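Local coordinates for serine--tRNA ligase, cytoplasmic (Candida albicans, PDB 3QO8), which catalyses the ATP-dependent attachment of serine to tRNA(Ser), first activating the amino acid as Ser-AMP and then passing it to the acceptor end of the tRNA, at residues A[210-215]-A[241-246]; A[275-280]-A[296-301]; A[246-251]-A[300-305]. All blocks are in the same frame, centred on the assembly; numbering follows the deposited sequence.

Interaction 1: residues A[210-215]-A[241-246]; sequences PVMMNK and KYLIAT. With SSA (5'-O-(N-(L-seryl)-sulfamoyl)adenosine), chain B.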
# COMPACT_ATOMS: atom_id res chain seq x y z
N PRO A 210 -7.93 3.53 -4.06
CA PRO A 210 -7.20 3.65 -2.80
C PRO A 210 -7.05 2.25 -2.19
O PRO A 210 -7.88 1.39 -2.45
CB PRO A 210 -8.14 4.50 -1.94
CG PRO A 210 -9.50 4.24 -2.51
CD PRO A 210 -9.30 4.07 -3.98
N VAL A 211 -6.00 2.03 -1.42
CA VAL A 211 -5.77 0.69 -0.85
C VAL A 211 -6.23 0.56 0.59
O VAL A 211 -6.06 -0.50 1.21
CB VAL A 211 -4.28 0.28 -0.94
CG1 VAL A 211 -3.86 0.18 -2.39
CG2 VAL A 211 -3.40 1.25 -0.17
N MET A 212 -6.81 1.64 1.12
CA MET A 212 -7.47 1.59 2.42
C MET A 212 -8.97 1.82 2.24
O MET A 212 -9.39 2.60 1.38
CB MET A 212 -6.93 2.68 3.34
CG MET A 212 -5.51 2.46 3.77
SD MET A 212 -5.01 3.67 5.00
CE MET A 212 -3.25 3.30 5.10
N MET A 213 -9.77 1.15 3.06
CA MET A 213 -11.22 1.32 3.03
C MET A 213 -11.76 1.43 4.43
O MET A 213 -11.25 0.78 5.34
CB MET A 213 -11.90 0.14 2.33
CG MET A 213 -11.89 0.20 0.82
SD MET A 213 -12.84 -1.15 0.09
CE MET A 213 -14.55 -0.73 0.40
N ASN A 214 -12.80 2.24 4.59
CA ASN A 214 -13.53 2.30 5.85
C ASN A 214 -14.13 0.93 6.12
O ASN A 214 -14.50 0.23 5.19
CB ASN A 214 -14.64 3.35 5.79
CG ASN A 214 -14.10 4.77 5.85
OD1 ASN A 214 -13.12 5.05 6.54
ND2 ASN A 214 -14.74 5.68 5.12
N LYS A 215 -14.23 0.55 7.39
CA LYS A 215 -14.75 -0.76 7.77
C LYS A 215 -16.19 -0.98 7.29
O LYS A 215 -16.52 -2.03 6.74
CB LYS A 215 -14.66 -0.95 9.28
CG LYS A 215 -13.23 -0.90 9.82
CD LYS A 215 -13.13 -1.45 11.24
CE LYS A 215 -13.78 -0.53 12.26
NZ LYS A 215 -13.57 -1.03 13.65
N LYS A 241 -9.05 1.16 9.72
CA LYS A 241 -9.45 0.93 8.34
C LYS A 241 -8.92 -0.46 7.96
O LYS A 241 -8.20 -1.09 8.73
CB LYS A 241 -8.88 2.02 7.41
CG LYS A 241 -9.24 3.47 7.84
CD LYS A 241 -8.72 4.48 6.83
CE LYS A 241 -9.00 5.92 7.29
NZ LYS A 241 -10.46 6.22 7.44
N TYR A 242 -9.29 -0.93 6.79
CA TYR A 242 -8.70 -2.16 6.26
C TYR A 242 -7.89 -1.86 5.01
O TYR A 242 -8.24 -0.99 4.23
CB TYR A 242 -9.80 -3.16 5.94
CG TYR A 242 -10.45 -3.74 7.17
CD1 TYR A 242 -9.97 -4.91 7.74
CD2 TYR A 242 -11.53 -3.11 7.78
CE1 TYR A 242 -10.55 -5.44 8.88
CE2 TYR A 242 -12.11 -3.63 8.92
CZ TYR A 242 -11.62 -4.79 9.46
OH TYR A 242 -12.21 -5.31 10.60
N LEU A 243 -6.80 -2.60 4.82
CA LEU A 243 -6.13 -2.64 3.53
C LEU A 243 -6.91 -3.57 2.59
O LEU A 243 -7.42 -4.61 3.02
CB LEU A 243 -4.70 -3.15 3.69
CG LEU A 243 -3.75 -2.13 4.33
CD1 LEU A 243 -2.39 -2.78 4.55
CD2 LEU A 243 -3.62 -0.90 3.45
N ILE A 244 -7.01 -3.19 1.32
CA ILE A 244 -7.78 -3.98 0.37
C ILE A 244 -7.02 -5.22 -0.09
O ILE A 244 -5.80 -5.20 -0.16
CB ILE A 244 -8.20 -3.14 -0.86
CG1 ILE A 244 -6.99 -2.78 -1.74
CG2 ILE A 244 -9.00 -1.87 -0.40
CD1 ILE A 244 -7.34 -2.00 -3.03
N ALA A 245 -7.76 -6.30 -0.38
CA ALA A 245 -7.19 -7.53 -0.93
C ALA A 245 -7.18 -7.49 -2.45
O ALA A 245 -6.48 -8.26 -3.10
CB ALA A 245 -8.01 -8.76 -0.44
N THR A 246 -7.96 -6.57 -3.02
CA THR A 246 -8.12 -6.48 -4.47
C THR A 246 -8.86 -5.19 -4.78
O THR A 246 -9.71 -4.78 -3.99
CB THR A 246 -8.93 -7.70 -5.05
OG1 THR A 246 -9.47 -7.36 -6.33
CG2 THR A 246 -10.08 -8.07 -4.13
N10 SSA B . -11.07 -9.50 -7.70
CA SSA B . -10.89 -10.91 -8.03
CB SSA B . -10.48 -11.06 -9.49
OG SSA B . -9.13 -10.58 -9.69
C9 SSA B . -9.86 -11.53 -7.13
O9 SSA B . -9.21 -10.86 -6.34
N8 SSA B . -9.69 -12.84 -7.26
S1 SSA B . -8.45 -13.63 -6.62
O1S SSA B . -8.50 -13.71 -5.19
O2S SSA B . -8.42 -14.94 -7.18
O5' SSA B . -7.14 -12.94 -7.04
C5' SSA B . -6.86 -12.65 -8.40
C4' SSA B . -5.44 -13.11 -8.74
O4' SSA B . -4.44 -12.46 -7.94
C3' SSA B . -5.20 -14.58 -8.51
O3' SSA B . -5.76 -15.34 -9.59
C2' SSA B . -3.68 -14.62 -8.46
O2' SSA B . -3.13 -14.57 -9.79
C1' SSA B . -3.32 -13.31 -7.76
N9 SSA B . -3.10 -13.55 -6.32
C8 SSA B . -4.02 -13.88 -5.40
N7 SSA B . -3.41 -14.02 -4.20
C5 SSA B . -2.11 -13.76 -4.38
C6 SSA B . -1.02 -13.73 -3.53
N6 SSA B . -1.20 -14.02 -2.23
N1 SSA B . 0.20 -13.42 -4.03
C2 SSA B . 0.36 -13.14 -5.33
N3 SSA B . -0.68 -13.15 -6.17
C4 SSA B . -1.91 -13.47 -5.72
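M213 and Y242 are the hydrogen-bonded pair of a short antiparallel strand pairing that lies against the dimer interface of the catalytic core. Within this chain, strand 212-214 is an outer strand of a three-stranded sheet, and strand 239-243 is its middle strand. Two backbone bonds clamp the pair, M213 N to Y242 O at 2.9 Å and Y242 N to M213 O at 3.0 Å, and two residues further along the chain from Y242, I244 N donates to V211 O at 2.9 Å. That donor stands 36° out of the carbonyl plane, and the same oxygen also receives the CA-H of L243.

I244 fills the end of the pairing, where a beta-branched residue can reach in two directions. Its CG1 lies between the backbone N and the carbonyl carbon (chi1 69°), and CD1 beyond it comes to 3.5 Å from P210 O, a buried carbonyl oxygen with no polar partner in the model. The other branch, CG2, packs 3.8 Å from M213 CG, the two side chains crossing at about a right angle. On the other side of the sheet, the flexible M212 runs alongside L243, CG to CD2 3.9 Å. At the far end the long K241 lies beside N214 and brings NZ to N214 OD1 at 3.0 Å, nearly along the C=O axis. This amine has a second acceptor, V173 O of the second subunit.

Across the interface, V211 and M212 pack on F278 and L243 of the second subunit. P210 follows a helix (183-200) and a strand (205-208), the order of class II motif 1 with its closing proline, and 241-246 leads into the serine-binding loop, so the pairing joins dimer interface to active site.

Interaction 2: residues A[275-280]-A[296-301]; sequences SSCFRR and HAFEKI. With SSA (5'-O-(N-(L-seryl)-sulfamoyl)adenosine), chain B.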
# COMPACT_ATOMS: atom_id res chain seq x y z
N SER A 275 -4.38 -1.37 -8.48
CA SER A 275 -4.01 -1.08 -7.10
C SER A 275 -2.98 -2.09 -6.67
O SER A 275 -2.84 -3.14 -7.30
CB SER A 275 -5.23 -1.19 -6.19
OG SER A 275 -5.60 -2.57 -6.01
N SER A 276 -2.28 -1.79 -5.59
CA SER A 276 -1.64 -2.84 -4.82
C SER A 276 -2.72 -3.59 -4.04
O SER A 276 -3.82 -3.06 -3.83
CB SER A 276 -0.56 -2.28 -3.90
OG SER A 276 0.56 -1.89 -4.67
N CYS A 277 -2.39 -4.81 -3.62
CA CYS A 277 -3.32 -5.72 -2.95
C CYS A 277 -2.57 -6.37 -1.80
O CYS A 277 -1.41 -6.73 -1.93
CB CYS A 277 -3.79 -6.82 -3.92
SG CYS A 277 -4.51 -6.14 -5.45
N PHE A 278 -3.25 -6.52 -0.66
CA PHE A 278 -2.59 -7.00 0.56
C PHE A 278 -3.38 -8.16 1.14
O PHE A 278 -4.59 -8.04 1.36
CB PHE A 278 -2.46 -5.85 1.57
CG PHE A 278 -1.76 -4.64 0.99
CD1 PHE A 278 -0.38 -4.52 1.08
CD2 PHE A 278 -2.48 -3.67 0.31
CE1 PHE A 278 0.27 -3.42 0.51
CE2 PHE A 278 -1.84 -2.58 -0.25
CZ PHE A 278 -0.47 -2.45 -0.14
N ARG A 279 -2.70 -9.28 1.39
CA ARG A 279 -3.37 -10.46 1.90
C ARG A 279 -2.54 -11.14 2.97
O ARG A 279 -1.36 -11.40 2.77
CB ARG A 279 -3.67 -11.42 0.75
CG ARG A 279 -4.48 -10.77 -0.36
CD ARG A 279 -4.93 -11.79 -1.38
NE ARG A 279 -5.67 -11.13 -2.45
CZ ARG A 279 -6.45 -11.75 -3.33
NH1 ARG A 279 -6.62 -13.08 -3.26
NH2 ARG A 279 -7.08 -11.04 -4.26
N ARG A 280 -3.16 -11.42 4.11
CA ARG A 280 -2.48 -12.11 5.20
C ARG A 280 -2.12 -13.55 4.85
O ARG A 280 -1.15 -14.08 5.39
CB ARG A 280 -3.34 -12.06 6.47
CG ARG A 280 -3.54 -10.63 7.02
CD ARG A 280 -4.21 -10.65 8.40
NE ARG A 280 -3.54 -11.60 9.28
CZ ARG A 280 -4.16 -12.58 9.93
NH1 ARG A 280 -5.48 -12.73 9.81
NH2 ARG A 280 -3.47 -13.41 10.71
N HIS A 296 2.42 -11.33 0.28
CA HIS A 296 1.46 -10.58 1.09
C HIS A 296 1.04 -9.26 0.44
O HIS A 296 0.04 -8.67 0.83
CB HIS A 296 2.04 -10.28 2.49
CG HIS A 296 2.20 -11.50 3.34
ND1 HIS A 296 1.13 -12.26 3.76
CD2 HIS A 296 3.31 -12.09 3.84
CE1 HIS A 296 1.58 -13.28 4.48
NE2 HIS A 296 2.89 -13.20 4.55
N ALA A 297 1.81 -8.80 -0.54
CA ALA A 297 1.55 -7.52 -1.23
C ALA A 297 1.89 -7.72 -2.69
O ALA A 297 2.95 -8.24 -3.02
CB ALA A 297 2.42 -6.38 -0.63
N PHE A 298 0.97 -7.35 -3.58
CA PHE A 298 1.21 -7.50 -5.02
C PHE A 298 0.36 -6.49 -5.77
O PHE A 298 -0.59 -5.94 -5.22
CB PHE A 298 0.94 -8.95 -5.49
CG PHE A 298 -0.49 -9.41 -5.32
CD1 PHE A 298 -1.41 -9.27 -6.35
CD2 PHE A 298 -0.91 -9.99 -4.13
CE1 PHE A 298 -2.73 -9.70 -6.19
CE2 PHE A 298 -2.21 -10.40 -3.95
CZ PHE A 298 -3.13 -10.27 -4.98
N GLU A 299 0.73 -6.22 -7.02
CA GLU A 299 -0.08 -5.34 -7.87
C GLU A 299 -1.01 -6.14 -8.78
O GLU A 299 -0.70 -7.27 -9.16
CB GLU A 299 0.81 -4.42 -8.72
CG GLU A 299 1.49 -3.29 -7.89
CD GLU A 299 2.51 -3.84 -6.91
OE1 GLU A 299 3.53 -4.40 -7.37
OE2 GLU A 299 2.30 -3.72 -5.69
N LYS A 300 -2.15 -5.55 -9.14
CA LYS A 300 -3.11 -6.26 -9.98
C LYS A 300 -3.90 -5.27 -10.83
O LYS A 300 -4.43 -4.27 -10.32
CB LYS A 300 -4.07 -7.12 -9.13
CG LYS A 300 -5.11 -7.92 -9.97
CD LYS A 300 -5.84 -9.01 -9.13
CE LYS A 300 -6.51 -8.43 -7.87
NZ LYS A 300 -7.36 -7.23 -8.16
N ILE A 301 -3.93 -5.54 -12.13
CA ILE A 301 -4.88 -4.91 -13.03
C ILE A 301 -6.14 -5.77 -13.07
O ILE A 301 -6.10 -6.95 -13.41
CB ILE A 301 -4.30 -4.75 -14.46
CG1 ILE A 301 -2.98 -3.97 -14.41
CG2 ILE A 301 -5.34 -4.08 -15.37
CD1 ILE A 301 -3.08 -2.65 -13.64
N10 SSA B . -11.07 -9.50 -7.70
CA SSA B . -10.89 -10.91 -8.03
CB SSA B . -10.48 -11.06 -9.49
OG SSA B . -9.13 -10.58 -9.69
C9 SSA B . -9.86 -11.53 -7.13
O9 SSA B . -9.21 -10.86 -6.34
N8 SSA B . -9.69 -12.84 -7.26
S1 SSA B . -8.45 -13.63 -6.62
O1S SSA B . -8.50 -13.71 -5.19
O2S SSA B . -8.42 -14.94 -7.18
O5' SSA B . -7.14 -12.94 -7.04
C5' SSA B . -6.86 -12.65 -8.40
C4' SSA B . -5.44 -13.11 -8.74
O4' SSA B . -4.44 -12.46 -7.94
C3' SSA B . -5.20 -14.58 -8.51
O3' SSA B . -5.76 -15.34 -9.59
C2' SSA B . -3.68 -14.62 -8.46
O2' SSA B . -3.13 -14.57 -9.79
C1' SSA B . -3.32 -13.31 -7.76
N9 SSA B . -3.10 -13.55 -6.32
C8 SSA B . -4.02 -13.88 -5.40
N7 SSA B . -3.41 -14.02 -4.20
C5 SSA B . -2.11 -13.76 -4.38
C6 SSA B . -1.02 -13.73 -3.53
N6 SSA B . -1.20 -14.02 -2.23
N1 SSA B . 0.20 -13.42 -4.03
C2 SSA B . 0.36 -13.14 -5.33
N3 SSA B . -0.68 -13.15 -6.17
C4 SSA B . -1.91 -13.47 -5.72
O HOH W 1 -6.07 -4.31 -8.10
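Strands 275-278 and 297-301 run antiparallel, 137° between their directions, as the two arms of class II motif 2, the strand-loop-strand unit of the ATP site. C277 and F298 form a hydrogen-bonded pair, C277 N to F298 O 2.7 Å and F298 N to C277 O 3.0 Å. S275 pairs likewise with K300, one of its two bonds being weak, and a water spans S275 OG and K300 O. S276 faces E299, and F278 faces A297, without backbone bonds.

The face carrying C277, F298 and K300 is turned to the ligand. The F298 ring is a flat slab between two partners: C277 CB makes a CH-pi contact with one face, 3.7 Å from its plane and towards the rim, while adenine N3 of the seryl-sulfamoyl adenosine lies over the centre of the opposite face. R279 passes the edge of this ring, its chain extended from CG to NE and long enough to reach the ligand, where NH1 donates to sulfamoyl O1S at 2.8 Å and NH2 to the seryl carbonyl O9 at 3.0 Å; NE is held by A245 O, which fixes the group's rotation.

On the other side of the sheet, E299 OE2 accepts from S276 OG at 2.7 Å, on the anti side of the carboxylate. OE1 is taken up by N188 and by Q208 of the second subunit. R280 NE forms a salt bridge with D236 OD1 of that subunit. Where the strands part, R279 N donates to H296 O, and H296 ND1 returns a bond to R279 O at 2.8 Å, the oxygen only 3° out of the imidazole plane.

Interaction 3: residues A[246-251]-A[300-305]; sequences TSEQPI and KIEQFV. With SSA (5'-O-(N-(L-seryl)-sulfamoyl)adenosine), chain B.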
# COMPACT_ATOMS: atom_id res chain seq x y z
N THR A 246 -7.96 -6.57 -3.02
CA THR A 246 -8.12 -6.48 -4.47
C THR A 246 -8.86 -5.19 -4.78
O THR A 246 -9.71 -4.78 -3.99
CB THR A 246 -8.93 -7.70 -5.05
OG1 THR A 246 -9.47 -7.36 -6.33
CG2 THR A 246 -10.08 -8.07 -4.13
N SER A 247 -8.55 -4.56 -5.90
CA SER A 247 -9.26 -3.33 -6.27
C SER A 247 -10.75 -3.57 -6.49
O SER A 247 -11.54 -2.61 -6.54
CB SER A 247 -8.61 -2.62 -7.48
OG SER A 247 -8.62 -3.44 -8.65
N GLU A 248 -11.13 -4.83 -6.64
CA GLU A 248 -12.54 -5.22 -6.72
C GLU A 248 -13.32 -4.59 -5.57
O GLU A 248 -14.43 -4.10 -5.75
CB GLU A 248 -12.68 -6.74 -6.65
CG GLU A 248 -14.11 -7.24 -6.71
CD GLU A 248 -14.31 -8.65 -6.12
OE1 GLU A 248 -13.37 -9.49 -6.18
OE2 GLU A 248 -15.41 -8.90 -5.60
N GLN A 249 -12.73 -4.60 -4.39
CA GLN A 249 -13.42 -4.13 -3.19
C GLN A 249 -13.80 -2.64 -3.26
O GLN A 249 -14.98 -2.31 -3.21
CB GLN A 249 -12.63 -4.51 -1.94
CG GLN A 249 -12.78 -6.00 -1.62
CD GLN A 249 -11.63 -6.58 -0.80
OE1 GLN A 249 -10.59 -5.95 -0.63
NE2 GLN A 249 -11.82 -7.80 -0.31
N PRO A 250 -12.80 -1.74 -3.40
CA PRO A 250 -13.21 -0.33 -3.45
C PRO A 250 -13.95 0.05 -4.75
O PRO A 250 -14.85 0.88 -4.72
CB PRO A 250 -11.87 0.44 -3.33
CG PRO A 250 -10.80 -0.53 -3.80
CD PRO A 250 -11.34 -1.93 -3.39
N ILE A 251 -13.60 -0.58 -5.86
CA ILE A 251 -14.25 -0.25 -7.12
C ILE A 251 -15.70 -0.72 -7.12
O ILE A 251 -16.57 -0.08 -7.70
CB ILE A 251 -13.44 -0.79 -8.33
CG1 ILE A 251 -12.07 -0.11 -8.38
CG2 ILE A 251 -14.24 -0.59 -9.63
CD1 ILE A 251 -11.12 -0.58 -9.51
N LYS A 300 -2.15 -5.55 -9.14
CA LYS A 300 -3.11 -6.26 -9.98
C LYS A 300 -3.90 -5.27 -10.83
O LYS A 300 -4.43 -4.27 -10.32
CB LYS A 300 -4.07 -7.12 -9.13
CG LYS A 300 -5.11 -7.92 -9.97
CD LYS A 300 -5.84 -9.01 -9.13
CE LYS A 300 -6.51 -8.43 -7.87
NZ LYS A 300 -7.36 -7.23 -8.16
N ILE A 301 -3.93 -5.54 -12.13
CA ILE A 301 -4.88 -4.91 -13.03
C ILE A 301 -6.14 -5.77 -13.07
O ILE A 301 -6.10 -6.95 -13.41
CB ILE A 301 -4.30 -4.75 -14.46
CG1 ILE A 301 -2.98 -3.97 -14.41
CG2 ILE A 301 -5.34 -4.08 -15.37
CD1 ILE A 301 -3.08 -2.65 -13.64
N GLU A 302 -7.26 -5.14 -12.73
CA GLU A 302 -8.54 -5.78 -12.51
C GLU A 302 -9.55 -5.30 -13.56
O GLU A 302 -9.61 -4.11 -13.88
CB GLU A 302 -9.05 -5.34 -11.12
CG GLU A 302 -10.41 -5.91 -10.72
CD GLU A 302 -10.33 -7.37 -10.30
OE1 GLU A 302 -9.24 -7.97 -10.43
OE2 GLU A 302 -11.36 -7.92 -9.83
N GLN A 303 -10.35 -6.22 -14.09
CA GLN A 303 -11.54 -5.83 -14.86
C GLN A 303 -12.72 -5.73 -13.90
O GLN A 303 -13.01 -6.68 -13.17
CB GLN A 303 -11.90 -6.89 -15.90
CG GLN A 303 -10.86 -7.17 -16.93
CD GLN A 303 -11.35 -8.21 -17.92
OE1 GLN A 303 -12.29 -7.97 -18.67
NE2 GLN A 303 -10.72 -9.38 -17.91
N PHE A 304 -13.41 -4.59 -13.90
CA PHE A 304 -14.62 -4.52 -13.10
C PHE A 304 -15.72 -3.91 -13.95
O PHE A 304 -15.55 -2.83 -14.52
CB PHE A 304 -14.45 -3.72 -11.79
CG PHE A 304 -15.67 -3.81 -10.89
CD1 PHE A 304 -15.75 -4.81 -9.92
CD2 PHE A 304 -16.74 -2.96 -11.06
CE1 PHE A 304 -16.87 -4.92 -9.10
CE2 PHE A 304 -17.88 -3.07 -10.26
CZ PHE A 304 -17.94 -4.04 -9.28
N VAL A 305 -16.85 -4.60 -14.02
CA VAL A 305 -17.90 -4.22 -14.95
C VAL A 305 -19.27 -4.25 -14.29
O VAL A 305 -19.57 -5.16 -13.52
CB VAL A 305 -17.93 -5.16 -16.18
CG1 VAL A 305 -19.01 -4.71 -17.17
CG2 VAL A 305 -16.57 -5.21 -16.86
N10 SSA B . -11.07 -9.50 -7.70
CA SSA B . -10.89 -10.91 -8.03
CB SSA B . -10.48 -11.06 -9.49
OG SSA B . -9.13 -10.58 -9.69
C9 SSA B . -9.86 -11.53 -7.13
O9 SSA B . -9.21 -10.86 -6.34
N8 SSA B . -9.69 -12.84 -7.26
S1 SSA B . -8.45 -13.63 -6.62
O1S SSA B . -8.50 -13.71 -5.19
O2S SSA B . -8.42 -14.94 -7.18
O5' SSA B . -7.14 -12.94 -7.04
C5' SSA B . -6.86 -12.65 -8.40
C4' SSA B . -5.44 -13.11 -8.74
O4' SSA B . -4.44 -12.46 -7.94
C3' SSA B . -5.20 -14.58 -8.51
O3' SSA B . -5.76 -15.34 -9.59
C2' SSA B . -3.68 -14.62 -8.46
O2' SSA B . -3.13 -14.57 -9.79
C1' SSA B . -3.32 -13.31 -7.76
N9 SSA B . -3.10 -13.55 -6.32
C8 SSA B . -4.02 -13.88 -5.40
N7 SSA B . -3.41 -14.02 -4.20
C5 SSA B . -2.11 -13.76 -4.38
C6 SSA B . -1.02 -13.73 -3.53
N6 SSA B . -1.20 -14.02 -2.23
N1 SSA B . 0.20 -13.42 -4.03
C2 SSA B . 0.36 -13.14 -5.33
N3 SSA B . -0.68 -13.15 -6.17
C4 SSA B . -1.91 -13.47 -5.72
O HOH W 1 -6.07 -4.31 -8.10
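T246 and K300 meet through one hydroxyl that gathers three donors. With OG1 anti to the backbone N (chi1 159°), T246 accepts from K300 NZ at 2.8 Å, from E248 N at 3.0 Å in a capping bond in the turn that leads into helix 248-252, and from the serine amine N10 of the ligand at 3.0 Å. A threonine suits the place because its hydroxyl can both cap the helix and touch substrate. K300 gets there by folding: its chain bends at chi3 and chi4, which turns NZ towards the helix instead of straight out from the strand. NZ also forms a salt bridge to E302 OE1, met from above the carboxylate plane, and donates to a water that also bonds S247 OG.

E302 starts with CG anti to the backbone N and then bends at chi2 (76°), which puts CD beside the seryl group, where OE1 accepts from the ligand hydroxyl OG at 2.7 Å and OE2 from N10 at 2.7 Å. E248 stretches out from the helix, and Q377 holds its OE2. T246 OG1 and E302 OE2 hold the amine, joined in one of the two modelled conformers of E248 by its OE1, 2.8 Å from N10. S247 OG is pressed to 3.1 Å from E302 CB, a close fit, for which the short serine side chain is suited.

Further on, the contact turns apolar: I251 slides past F304 in the opposite direction, CG2 lying 3.7 Å from ring atom CD2. The sequence T246-S247-E248 is the TXE motif of seryl-tRNA synthetases, and with E302 and T404 it lines the pocket that holds the seryl group of the analogue.

How the interactions relate
Interactions 2 and 3 are buried and share strand 297-307, whose K300 belongs to both; interaction 1 is only partly buried, in a separate small sheet beside the second subunit. The three are nonetheless continuous. Interaction 1 ends at T246, where interaction 3 begins, and I244 O accepts from F278 N, tying the small sheet to the edge of motif 2; M213 SD also packs on P250. Their chemistry follows their place: interaction 1 is mostly backbone bonds and aliphatic packing, interaction 2 offers a ring for the adenine and a guanidinium for the sulfamoyl linkage and seryl carbonyl, and interaction 3 surrounds the seryl amine and hydroxyl with hydroxyl and carboxylate oxygens.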